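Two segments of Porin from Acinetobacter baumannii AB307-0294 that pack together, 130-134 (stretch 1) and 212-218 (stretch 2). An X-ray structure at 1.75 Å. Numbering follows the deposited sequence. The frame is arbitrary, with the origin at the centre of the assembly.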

# COMPACT_ATOMS: atom_id res chain seq x y z
N GLN A 130 -2.67 -1.48 -9.21
CA GLN A 130 -1.87 -2.32 -8.36
C GLN A 130 -0.45 -2.50 -8.93
O GLN A 130 0.08 -3.62 -8.96
CB GLN A 130 -2.52 -3.70 -8.30
CG GLN A 130 -4.00 -3.62 -7.89
CD GLN A 130 -4.00 -3.52 -6.45
OE1 GLN A 130 -3.94 -2.53 -5.87
NE2 GLN A 130 -4.03 -4.66 -5.87
N LEU A 131 0.17 -1.45 -9.40
CA LEU A 131 1.54 -1.47 -10.00
C LEU A 131 2.51 -0.80 -9.16
O LEU A 131 2.21 0.10 -8.29
CB LEU A 131 1.51 -0.73 -11.34
CG LEU A 131 0.63 -1.35 -12.40
CD1 LEU A 131 0.70 -0.60 -13.69
CD2 LEU A 131 0.71 -2.85 -12.61
N PRO A 132 3.79 -1.15 -9.30
CA PRO A 132 4.78 -0.43 -8.48
C PRO A 132 4.94 1.05 -8.71
O PRO A 132 5.35 1.79 -7.86
CB PRO A 132 6.14 -1.13 -8.86
CG PRO A 132 5.70 -2.36 -9.55
CD PRO A 132 4.30 -2.26 -10.10
N THR A 133 4.51 1.53 -9.92
CA THR A 133 4.48 2.95 -10.22
C THR A 133 3.16 3.66 -9.76
O THR A 133 3.15 4.85 -9.81
CB THR A 133 4.61 3.12 -11.73
OG1 THR A 133 3.74 2.25 -12.39
CG2 THR A 133 6.14 2.77 -12.08
N ILE A 134 2.15 2.87 -9.39
CA ILE A 134 0.81 3.41 -9.02
C ILE A 134 0.10 2.26 -8.33
O ILE A 134 -0.49 1.40 -8.93
CB ILE A 134 0.06 4.05 -10.21
CG1 ILE A 134 -1.33 4.64 -9.74
CG2 ILE A 134 -0.04 3.17 -11.43
CD1 ILE A 134 -2.05 5.48 -10.70
N LEU A 212 8.90 -11.51 -13.45
CA LEU A 212 9.82 -10.36 -13.81
C LEU A 212 8.92 -9.22 -14.27
O LEU A 212 7.94 -9.47 -14.97
CB LEU A 212 10.70 -10.74 -14.99
CG LEU A 212 11.52 -11.97 -14.88
CD1 LEU A 212 12.43 -12.13 -16.12
CD2 LEU A 212 12.31 -12.21 -13.64
N ARG A 213 9.12 -7.95 -13.85
CA ARG A 213 8.25 -6.86 -14.08
C ARG A 213 9.14 -5.65 -14.48
O ARG A 213 10.26 -5.42 -13.95
CB ARG A 213 7.48 -6.50 -12.86
CG ARG A 213 6.59 -7.67 -12.37
CD ARG A 213 5.63 -7.21 -11.33
NE ARG A 213 6.41 -6.94 -10.12
CZ ARG A 213 5.96 -6.23 -9.04
NH1 ARG A 213 4.76 -5.70 -9.07
NH2 ARG A 213 6.65 -6.09 -7.87
N ALA A 214 8.54 -4.82 -15.35
CA ALA A 214 9.20 -3.59 -15.85
C ALA A 214 8.05 -2.63 -16.15
O ALA A 214 7.16 -2.93 -16.88
CB ALA A 214 10.08 -3.82 -17.04
N TYR A 215 8.22 -1.39 -15.67
CA TYR A 215 7.23 -0.36 -15.98
C TYR A 215 7.96 1.00 -16.09
O TYR A 215 9.00 1.26 -15.48
CB TYR A 215 6.17 -0.17 -14.85
CG TYR A 215 5.32 -1.40 -14.65
CD1 TYR A 215 4.23 -1.65 -15.42
CD2 TYR A 215 5.76 -2.31 -13.67
CE1 TYR A 215 3.55 -2.89 -15.32
CE2 TYR A 215 5.05 -3.53 -13.54
CZ TYR A 215 4.02 -3.77 -14.36
OH TYR A 215 3.37 -4.98 -14.16
N HIS A 216 7.37 1.85 -16.87
CA HIS A 216 7.71 3.27 -17.01
C HIS A 216 6.48 4.15 -16.62
O HIS A 216 5.38 3.79 -16.94
CB HIS A 216 8.19 3.64 -18.45
CG HIS A 216 8.23 5.13 -18.71
ND1 HIS A 216 9.23 5.93 -18.22
CD2 HIS A 216 7.33 5.95 -19.29
CE1 HIS A 216 8.97 7.19 -18.52
NE2 HIS A 216 7.87 7.23 -19.24
N ALA A 217 6.74 5.26 -16.00
CA ALA A 217 5.68 6.17 -15.54
C ALA A 217 6.17 7.65 -15.69
O ALA A 217 7.35 7.97 -15.58
CB ALA A 217 5.31 5.99 -14.10
N GLU A 218 5.18 8.49 -15.93
CA GLU A 218 5.37 9.94 -15.95
C GLU A 218 4.22 10.56 -15.18
O GLU A 218 3.08 10.50 -15.61
CB GLU A 218 5.53 10.49 -17.33
CG GLU A 218 5.74 12.00 -17.29
CD GLU A 218 5.80 12.62 -18.68
OE1 GLU A 218 6.65 12.22 -19.42
OE2 GLU A 218 4.87 13.31 -19.04
O HOH W 1 2.61 -4.11 -7.69

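No direct hydrogen bond joins the two stretches; the one polar link between them runs through a water. Water 1 donates to Gln130 O at 2.9 Å and accepts from Arg213 NH1 at 3.0 Å, so a backbone carbonyl of the first stretch and a guanidinium of the second are coupled without touching. The same guanidinium meets Pro132, whose CG lies over one of its faces, 3.5 Å from Arg213 NH1. The two interactions are compatible because a guanidinium donates hydrogen bonds in its own plane and leaves its faces free for apolar packing.

The first stretch meets the strand as a turn, and no backbone hydrogen bond links the two. Leu131 to Ile134 form a type I beta turn, with phi/psi of -63/-22° at Pro132 and -86/-12° at Thr133, close to the values expected for the two central positions. Its ends are tied by a reciprocal pair of backbone hydrogen bonds, Leu131 N to Ile134 O and Ile134 N to Leu131 O, both 3.0 Å. Both central residues direct their CA-to-CB bonds toward the other stretch, so the turn meets the strand through side chains. The nearest CA atoms, those of Thr133 and Ala217, are still 6.3 Å apart.

The strand answers with every second residue. Arg213, Tyr215 and Ala217 point toward the turn, whereas Ala214 and His216 point away, the alternation expected of an extended chain. Tyr215 has the largest area covered by the opposing stretch, 81 Å² of its surface. With chi1 at -64° (m) and chi2 at -84°, its ring reaches beside both Leu131 and Pro132. Pro132 CD comes within 3.7 Å of Tyr215 CE2, while Leu131 CD2 lies 3.9 Å from Tyr215 CZ and 3.7 Å from Tyr215 OH. Both aliphatic groups approach the ring obliquely, so the evidence supports apolar packing rather than a stack. Leu131 starts sideways from its backbone, but its m,t rotamer brings the end of the side chain nearer to the strand.

Thr133 completes the contact, its closest approaches being made by carbon atoms. Its CB is 3.8 Å from Ala217 CB, and its CG2 is 4.0 Å from Tyr215 CB. The hydroxyl does not need a partner on the strand, since Thr133 OG1 is hydrogen-bonded elsewhere in the structure. In all, 299 Å² is buried, summed over both sides, in a small interface built mainly from van der Waals packing, with the water bridge beside it.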